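Local coordinates for erythropoietin (Homo sapiens, PDB 1EER), which acts as a cytokine hormone that dimerises the erythropoietin receptor and activates JAK2, thereby controlling red-cell proliferation and differentiation, at residues I25-I39 and R76-P90. The protein carries 5 engineered substitutions. Residues are numbered along the deposited sequence; the frame is centred on the assembly and turned at random.
Sequences ITTGCAEHCSLNEKI and RGQALLVKSSQPWEP. Engineered in segment 25-39: K38 (natural residue Asn). Engineered in segment 76-90: K83 (natural residue Asn).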
ATOM      1  N   ILE A  25      -7.236   9.727   8.037  1.00 25.57           N
ATOM      2  CA  ILE A  25      -7.498  10.081   9.428  1.00 24.35           C
ATOM      3  C   ILE A  25      -7.488  11.603   9.686  1.00 25.21           C
ATOM      4  O   ILE A  25      -8.246  12.103  10.525  1.00 23.93           O
ATOM      5  CB  ILE A  25      -6.474   9.374  10.357  1.00 25.41           C
ATOM      6  CG1 ILE A  25      -6.696   7.855  10.309  1.00 25.62           C
ATOM      7  CG2 ILE A  25      -6.589   9.900  11.778  1.00 21.33           C
ATOM      8  CD1 ILE A  25      -8.088   7.404  10.724  1.00 22.17           C
ATOM      9  N   THR A  26      -6.649  12.346   8.969  1.00 27.63           N
ATOM     10  CA  THR A  26      -6.601  13.792   9.179  1.00 27.37           C
ATOM     11  C   THR A  26      -7.767  14.538   8.528  1.00 28.70           C
ATOM     12  O   THR A  26      -7.853  15.759   8.618  1.00 26.33           O
ATOM     13  CB  THR A  26      -5.258  14.425   8.701  1.00 22.35           C
ATOM     14  OG1 THR A  26      -4.731  13.710   7.583  1.00 18.75           O
ATOM     15  CG2 THR A  26      -4.239  14.390   9.826  1.00 32.93           C
ATOM     16  N   THR A  27      -8.668  13.809   7.874  1.00 28.99           N
ATOM     17  CA  THR A  27      -9.818  14.457   7.268  1.00 27.54           C
ATOM     18  C   THR A  27     -10.873  14.738   8.358  1.00 25.80           C
ATOM     19  O   THR A  27     -11.773  15.556   8.181  1.00 24.65           O
ATOM     20  CB  THR A  27     -10.408  13.606   6.086  1.00 27.56           C
ATOM     21  OG1 THR A  27     -10.826  12.314   6.544  1.00 26.67           O
ATOM     22  CG2 THR A  27      -9.359  13.441   4.990  1.00 24.78           C
ATOM     23  N   GLY A  28     -10.743  14.077   9.502  1.00 22.85           N
ATOM     24  CA  GLY A  28     -11.682  14.320  10.585  1.00 26.33           C
ATOM     25  C   GLY A  28     -11.030  15.219  11.619  1.00 25.87           C
ATOM     26  O   GLY A  28     -11.403  15.228  12.789  1.00 28.71           O
ATOM     27  N   CYS A  29     -10.050  15.991  11.157  1.00 33.75           N
ATOM     28  CA  CYS A  29      -9.263  16.900  11.988  1.00 34.80           C
ATOM     29  C   CYS A  29     -10.025  17.937  12.800  1.00 38.62           C
ATOM     30  O   CYS A  29      -9.935  17.959  14.032  1.00 46.38           O
ATOM     31  CB  CYS A  29      -8.235  17.621  11.122  1.00 33.94           C
ATOM     32  SG  CYS A  29      -6.569  16.913  11.235  1.00 37.49           S
ATOM     33  N   ALA A  30     -10.748  18.805  12.101  1.00 36.72           N
ATOM     34  CA  ALA A  30     -11.522  19.878  12.722  1.00 36.40           C
ATOM     35  C   ALA A  30     -10.639  21.099  12.993  1.00 36.87           C
ATOM     36  O   ALA A  30      -9.950  21.587  12.096  1.00 36.90           O
ATOM     37  CB  ALA A  30     -12.179  19.391  14.026  1.00 34.86           C
ATOM     38  N   GLU A  31     -10.663  21.586  14.230  1.00 37.95           N
ATOM     39  CA  GLU A  31      -9.878  22.752  14.615  1.00 40.95           C
ATOM     40  C   GLU A  31      -8.729  22.329  15.520  1.00 42.27           C
ATOM     41  O   GLU A  31      -8.059  23.171  16.114  1.00 44.93           O
ATOM     42  CB  GLU A  31     -10.760  23.756  15.369  1.00 41.98           C
ATOM     43  CG  GLU A  31     -11.670  24.600  14.483  1.00 42.53           C
ATOM     44  CD  GLU A  31     -11.063  25.949  14.134  1.00 46.84           C
ATOM     45  OE1 GLU A  31     -10.363  26.033  13.103  1.00 45.17           O
ATOM     46  OE2 GLU A  31     -11.285  26.923  14.889  1.00 46.32           O
ATOM     47  N   HIS A  32      -8.503  21.024  15.616  1.00 42.14           N
ATOM     48  CA  HIS A  32      -7.462  20.490  16.483  1.00 39.50           C
ATOM     49  C   HIS A  32      -6.195  20.105  15.733  1.00 37.04           C
ATOM     50  O   HIS A  32      -5.349  19.394  16.277  1.00 34.21           O
ATOM     51  CB  HIS A  32      -7.991  19.256  17.224  1.00 45.48           C
ATOM     52  CG  HIS A  32      -9.436  19.345  17.622  1.00 48.40           C
ATOM     53  ND1 HIS A  32     -10.418  18.565  17.046  1.00 50.09           N
ATOM     54  CD2 HIS A  32     -10.058  20.094  18.563  1.00 47.65           C
ATOM     55  CE1 HIS A  32     -11.581  18.830  17.613  1.00 44.49           C
ATOM     56  NE2 HIS A  32     -11.390  19.753  18.538  1.00 53.12           N
ATOM     57  N   CYS A  33      -6.051  20.580  14.498  1.00 34.80           N
ATOM     58  CA  CYS A  33      -4.886  20.217  13.690  1.00 34.64           C
ATOM     59  C   CYS A  33      -4.031  21.325  13.079  1.00 31.46           C
ATOM     60  O   CYS A  33      -3.294  21.058  12.129  1.00 35.61           O
ATOM     61  CB  CYS A  33      -5.313  19.298  12.546  1.00 36.94           C
ATOM     62  SG  CYS A  33      -5.870  17.628  13.005  1.00 39.97           S
ATOM     63  N   SER A  34      -4.111  22.550  13.586  1.00 25.59           N
ATOM     64  CA  SER A  34      -3.292  23.615  13.015  1.00 21.56           C
ATOM     65  C   SER A  34      -1.821  23.396  13.317  1.00 19.87           C
ATOM     66  O   SER A  34      -1.470  22.895  14.379  1.00 20.91           O
ATOM     67  CB  SER A  34      -3.702  24.978  13.564  1.00 25.18           C
ATOM     68  OG  SER A  34      -2.835  25.985  13.069  1.00 26.12           O
ATOM     69  N   LEU A  35      -0.970  23.765  12.366  1.00 22.68           N
ATOM     70  CA  LEU A  35       0.475  23.649  12.519  1.00 27.22           C
ATOM     71  C   LEU A  35       0.942  24.977  13.121  1.00 35.80           C
ATOM     72  O   LEU A  35       2.098  25.132  13.529  1.00 34.43           O
ATOM     73  CB  LEU A  35       1.150  23.432  11.159  1.00 25.24           C
ATOM     74  CG  LEU A  35       1.045  22.054  10.490  1.00 19.53           C
ATOM     75  CD1 LEU A  35       1.539  22.156   9.056  1.00 15.57           C
ATOM     76  CD2 LEU A  35       1.869  21.030  11.253  1.00 16.00           C
ATOM     77  N   ASN A  36       0.020  25.932  13.168  1.00 38.03           N
ATOM     78  CA  ASN A  36       0.290  27.254  13.715  1.00 39.37           C
ATOM     79  C   ASN A  36       1.451  27.954  13.018  1.00 38.51           C
ATOM     80  O   ASN A  36       2.282  28.595  13.661  1.00 40.25           O
ATOM     81  CB  ASN A  36       0.563  27.146  15.213  1.00 41.95           C
ATOM     82  CG  ASN A  36      -0.701  26.926  16.012  1.00 38.38           C
ATOM     83  OD1 ASN A  36      -0.845  25.920  16.700  1.00 43.43           O
ATOM     84  ND2 ASN A  36      -1.629  27.870  15.921  1.00 43.35           N
ATOM     85  N   GLU A  37       1.483  27.826  11.696  1.00 35.89           N
ATOM     86  CA  GLU A  37       2.510  28.427  10.855  1.00 30.96           C
ATOM     87  C   GLU A  37       2.466  27.747   9.487  1.00 26.38           C
ATOM     88  O   GLU A  37       1.905  26.661   9.341  1.00 26.20           O
ATOM     89  CB  GLU A  37       3.898  28.257  11.498  1.00 30.50           C
ATOM     90  CG  GLU A  37       4.791  27.205  10.857  1.00 33.93           C
ATOM     91  CD  GLU A  37       5.987  26.843  11.722  1.00 42.14           C
ATOM     92  OE1 GLU A  37       5.949  27.115  12.941  1.00 42.50           O
ATOM     93  OE2 GLU A  37       6.966  26.281  11.181  1.00 43.70           O
ATOM     94  N   LYS A  38       3.050  28.392   8.486  1.00 24.57           N
ATOM     95  CA  LYS A  38       3.081  27.831   7.141  1.00 28.91           C
ATOM     96  C   LYS A  38       4.337  26.982   6.889  1.00 26.47           C
ATOM     97  O   LYS A  38       5.451  27.507   6.793  1.00 26.71           O
ATOM     98  CB  LYS A  38       3.005  28.951   6.096  1.00 29.04           C
ATOM     99  CG  LYS A  38       2.009  30.060   6.420  1.00 35.54           C
ATOM    100  CD  LYS A  38       2.706  31.371   6.826  1.00 43.45           C
ATOM    101  CE  LYS A  38       4.082  31.148   7.493  1.00 46.59           C
ATOM    102  NZ  LYS A  38       4.060  31.176   8.993  1.00 34.61           N
ATOM    103  N   ILE A  39       4.149  25.670   6.791  1.00 26.55           N
ATOM    104  CA  ILE A  39       5.256  24.758   6.528  1.00 22.45           C
ATOM    105  C   ILE A  39       5.338  24.529   5.022  1.00 27.16           C
ATOM    106  O   ILE A  39       4.377  24.070   4.398  1.00 27.55           O
ATOM    107  CB  ILE A  39       5.046  23.397   7.238  1.00 19.56           C
ATOM    108  CG1 ILE A  39       4.871  23.626   8.737  1.00 21.88           C
ATOM    109  CG2 ILE A  39       6.225  22.462   6.957  1.00 17.74           C
ATOM    110  CD1 ILE A  39       4.985  22.373   9.573  1.00 25.45           C
ATOM    111  N   ARG A  76       9.606  19.127  10.837  1.00 27.56           N
ATOM    112  CA  ARG A  76       9.130  20.352  11.466  1.00 26.18           C
ATOM    113  C   ARG A  76       7.786  20.082  12.140  1.00 22.33           C
ATOM    114  O   ARG A  76       7.531  20.536  13.249  1.00 25.04           O
ATOM    115  CB  ARG A  76       8.979  21.464  10.424  1.00 28.30           C
ATOM    116  CG  ARG A  76       9.776  22.727  10.748  1.00 38.27           C
ATOM    117  CD  ARG A  76       8.993  23.669  11.658  1.00 37.99           C
ATOM    118  NE  ARG A  76       9.401  23.551  13.056  1.00 40.94           N
ATOM    119  CZ  ARG A  76       9.166  24.471  13.988  1.00 43.46           C
ATOM    120  NH1 ARG A  76       8.520  25.585  13.679  1.00 44.64           N
ATOM    121  NH2 ARG A  76       9.577  24.280  15.235  1.00 43.95           N
ATOM    122  N   GLY A  77       6.923  19.330  11.468  1.00 24.46           N
ATOM    123  CA  GLY A  77       5.633  19.022  12.049  1.00 24.15           C
ATOM    124  C   GLY A  77       5.792  18.236  13.333  1.00 20.70           C
ATOM    125  O   GLY A  77       5.040  18.416  14.292  1.00 21.05           O
ATOM    126  N   GLN A  78       6.784  17.360  13.349  1.00 20.13           N
ATOM    127  CA  GLN A  78       7.048  16.542  14.522  1.00 24.96           C
ATOM    128  C   GLN A  78       7.468  17.397  15.723  1.00 21.82           C
ATOM    129  O   GLN A  78       6.974  17.210  16.835  1.00 24.37           O
ATOM    130  CB  GLN A  78       8.139  15.523  14.193  1.00 22.83           C
ATOM    131  CG  GLN A  78       8.553  14.648  15.353  1.00 26.75           C
ATOM    132  CD  GLN A  78       9.787  13.841  15.032  1.00 25.97           C
ATOM    133  OE1 GLN A  78      10.692  14.322  14.355  1.00 25.30           O
ATOM    134  NE2 GLN A  78       9.831  12.604  15.511  1.00 29.17           N
ATOM    135  N   ALA A  79       8.372  18.343  15.501  1.00 26.85           N
ATOM    136  CA  ALA A  79       8.841  19.208  16.582  1.00 29.60           C
ATOM    137  C   ALA A  79       7.757  20.185  17.024  1.00 32.36           C
ATOM    138  O   ALA A  79       7.673  20.540  18.197  1.00 31.97           O
ATOM    139  CB  ALA A  79      10.073  19.968  16.143  1.00 27.19           C
ATOM    140  N   LEU A  80       6.936  20.628  16.077  1.00 29.08           N
ATOM    141  CA  LEU A  80       5.857  21.551  16.392  1.00 34.27           C
ATOM    142  C   LEU A  80       4.847  20.832  17.277  1.00 35.66           C
ATOM    143  O   LEU A  80       4.192  21.439  18.130  1.00 35.57           O
ATOM    144  CB  LEU A  80       5.174  22.020  15.107  1.00 34.84           C
ATOM    145  CG  LEU A  80       5.684  23.323  14.495  1.00 29.61           C
ATOM    146  CD1 LEU A  80       5.065  23.524  13.124  1.00 26.80           C
ATOM    147  CD2 LEU A  80       5.336  24.473  15.414  1.00 30.41           C
ATOM    148  N   LEU A  81       4.738  19.525  17.065  1.00 37.18           N
ATOM    149  CA  LEU A  81       3.819  18.691  17.824  1.00 37.36           C
ATOM    150  C   LEU A  81       4.375  18.358  19.199  1.00 41.49           C
ATOM    151  O   LEU A  81       3.617  18.249  20.161  1.00 45.97           O
ATOM    152  CB  LEU A  81       3.535  17.396  17.066  1.00 32.05           C
ATOM    153  CG  LEU A  81       2.214  16.714  17.405  1.00 27.97           C
ATOM    154  CD1 LEU A  81       1.075  17.663  17.101  1.00 28.93           C
ATOM    155  CD2 LEU A  81       2.070  15.414  16.607  1.00 24.61           C
ATOM    156  N   VAL A  82       5.691  18.184  19.294  1.00 42.45           N
ATOM    157  CA  VAL A  82       6.305  17.865  20.579  1.00 43.44           C
ATOM    158  C   VAL A  82       6.013  19.001  21.551  1.00 45.07           C
ATOM    159  O   VAL A  82       5.899  18.792  22.756  1.00 45.93           O
ATOM    160  CB  VAL A  82       7.836  17.659  20.449  1.00 43.46           C
ATOM    161  CG1 VAL A  82       8.557  18.997  20.413  1.00 43.29           C
ATOM    162  CG2 VAL A  82       8.335  16.822  21.605  1.00 44.36           C
ATOM    163  N   LYS A  83       5.878  20.204  21.007  1.00 45.08           N
ATOM    164  CA  LYS A  83       5.579  21.381  21.807  1.00 45.87           C
ATOM    165  C   LYS A  83       4.072  21.529  21.972  1.00 45.04           C
ATOM    166  O   LYS A  83       3.303  21.231  21.057  1.00 45.67           O
ATOM    167  CB  LYS A  83       6.139  22.635  21.132  1.00 46.28           C
ATOM    168  CG  LYS A  83       7.529  22.459  20.540  1.00 54.68           C
ATOM    169  CD  LYS A  83       8.573  22.204  21.627  1.00 52.21           C
ATOM    170  CE  LYS A  83       9.907  22.859  21.286  1.00 51.03           C
ATOM    171  NZ  LYS A  83       9.728  24.245  20.754  1.00 50.50           N
ATOM    172  N   SER A  84       3.665  21.988  23.150  1.00 50.47           N
ATOM    173  CA  SER A  84       2.259  22.208  23.471  1.00 53.41           C
ATOM    174  C   SER A  84       1.538  20.950  23.922  1.00 56.19           C
ATOM    175  O   SER A  84       2.039  19.835  23.777  1.00 54.55           O
ATOM    176  CB  SER A  84       1.520  22.806  22.264  1.00 56.46           C
ATOM    177  OG  SER A  84       0.439  23.636  22.662  1.00 46.98           O
ATOM    178  N   SER A  85       0.355  21.158  24.488  1.00 63.30           N
ATOM    179  CA  SER A  85      -0.507  20.079  24.952  1.00 68.66           C
ATOM    180  C   SER A  85      -1.739  20.141  24.049  1.00 67.99           C
ATOM    181  O   SER A  85      -2.846  19.753  24.439  1.00 64.36           O
ATOM    182  CB  SER A  85      -0.909  20.302  26.413  1.00 71.27           C
ATOM    183  OG  SER A  85      -1.808  21.392  26.530  1.00 75.55           O
ATOM    184  N   GLN A  86      -1.521  20.649  22.837  1.00 67.95           N
ATOM    185  CA  GLN A  86      -2.568  20.797  21.836  1.00 65.64           C
ATOM    186  C   GLN A  86      -3.337  19.493  21.623  1.00 63.23           C
ATOM    187  O   GLN A  86      -2.889  18.419  22.033  1.00 61.60           O
ATOM    188  CB  GLN A  86      -1.956  21.284  20.519  1.00 64.70           C
ATOM    189  CG  GLN A  86      -1.321  22.666  20.612  1.00 64.22           C
ATOM    190  CD  GLN A  86      -2.330  23.773  20.893  1.00 65.05           C
ATOM    191  OE1 GLN A  86      -3.389  23.534  21.478  1.00 63.09           O
ATOM    192  NE2 GLN A  86      -2.001  24.994  20.473  1.00 60.91           N
ATOM    193  N   PRO A  87      -4.506  19.575  20.964  1.00 61.43           N
ATOM    194  CA  PRO A  87      -5.360  18.409  20.695  1.00 60.59           C
ATOM    195  C   PRO A  87      -4.830  17.282  19.793  1.00 56.03           C
ATOM    196  O   PRO A  87      -3.629  17.005  19.719  1.00 49.53           O
ATOM    197  CB  PRO A  87      -6.641  19.033  20.127  1.00 60.61           C
ATOM    198  CG  PRO A  87      -6.187  20.316  19.526  1.00 56.30           C
ATOM    199  CD  PRO A  87      -5.095  20.816  20.425  1.00 59.01           C
ATOM    200  N   TRP A  88      -5.782  16.634  19.132  1.00 54.27           N
ATOM    201  CA  TRP A  88      -5.554  15.523  18.223  1.00 48.70           C
ATOM    202  C   TRP A  88      -4.566  14.446  18.656  1.00 43.07           C
ATOM    203  O   TRP A  88      -3.376  14.488  18.341  1.00 40.16           O
ATOM    204  CB  TRP A  88      -5.201  16.042  16.826  1.00 45.90           C
ATOM    205  CG  TRP A  88      -6.063  15.405  15.776  1.00 44.97           C
ATOM    206  CD1 TRP A  88      -5.666  14.919  14.560  1.00 44.43           C
ATOM    207  CD2 TRP A  88      -7.464  15.140  15.875  1.00 43.32           C
ATOM    208  NE1 TRP A  88      -6.735  14.365  13.895  1.00 40.61           N
ATOM    209  CE2 TRP A  88      -7.852  14.487  14.678  1.00 44.18           C
ATOM    210  CE3 TRP A  88      -8.432  15.389  16.857  1.00 44.22           C
ATOM    211  CZ2 TRP A  88      -9.165  14.080  14.439  1.00 41.57           C
ATOM    212  CZ3 TRP A  88      -9.737  14.984  16.620  1.00 49.50           C
ATOM    213  CH2 TRP A  88     -10.092  14.337  15.418  1.00 49.39           C
ATOM    214  N   GLU A  89      -5.105  13.465  19.370  1.00 37.88           N
ATOM    215  CA  GLU A  89      -4.360  12.318  19.862  1.00 39.74           C
ATOM    216  C   GLU A  89      -3.851  11.399  18.742  1.00 37.59           C
ATOM    217  O   GLU A  89      -2.817  10.741  18.897  1.00 45.93           O
ATOM    218  CB  GLU A  89      -5.253  11.507  20.806  1.00 47.84           C
ATOM    219  CG  GLU A  89      -4.623  10.223  21.328  1.00 61.24           C
ATOM    220  CD  GLU A  89      -4.173  10.343  22.778  1.00 68.66           C
ATOM    221  OE1 GLU A  89      -3.693  11.432  23.166  1.00 69.23           O
ATOM    222  OE2 GLU A  89      -4.297   9.349  23.530  1.00 71.42           O
ATOM    223  N   PRO A  90      -4.575  11.328  17.608  1.00 34.40           N
ATOM    224  CA  PRO A  90      -4.140  10.462  16.506  1.00 28.58           C
ATOM    225  C   PRO A  90      -2.866  10.896  15.797  1.00 27.81           C
ATOM    226  O   PRO A  90      -2.091  10.062  15.332  1.00 29.62           O
ATOM    227  CB  PRO A  90      -5.337  10.460  15.549  1.00 33.31           C
ATOM    228  CG  PRO A  90      -6.474  11.093  16.309  1.00 27.64           C
ATOM    229  CD  PRO A  90      -5.843  12.008  17.289  1.00 29.77           C
TER
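W88 lies against the small disulfide loop of C29 and C33, and more of it is buried by the facing segment than of any other residue here. From its CB, which faces the carbonyl O of H32 at 3.4 Å, the side chain runs along C33: CG and then CD1 and NE1 pass closest to the C33 sulfur, set over the face of the pyrrole ring 3.5 Å from its centroid. NE1 also comes within 3.7 Å of C29 SG, whose approach to the same ring is oblique. Farther along, CE3 and CZ3 meet ND1 of H32, while the far corner, CZ2 and CH2, reaches the carbonyl O of G28. With C29 O on this disulfide side, P90 CD, from W88's own segment, lies over the rim of the opposite face, so the indole has neighbours on both faces. The imidazole of H32 runs nearly parallel to the indole, planes 18° apart, but is slid aside and barely overlaps it; a bent hydrogen bond from ND1 to C29 O (3.1 Å), tilted from the imidazole plane, holds that ring across the type II' turn 29-32.

Beyond the turn, the chain enters strand 34-41, which pairs with 133-137 and lies against the end of helix 56-82. L80 CD1 meets I39 CD1 tip to tip at 3.7 Å and approaches L35 O. Beside this apolar patch, R76, bent at chi2 and chi3 (-86° and 100°), folds back so that NH1 reaches the syn lone pair of E37 OE2 in the guanidinium plane, at 3.0 Å; L80 CG packs over one guanidinium face. Two chemistries thus join this four-helix cytokine's parts: sulfur on indole between the loop after helix 9-25 and the link from helix 56-82 to helix 91-111, and, between strand 34-41 and the last turns of helix 56-82, a salt bridge laid over aliphatic carbon, which probably limits the arginine's rotation.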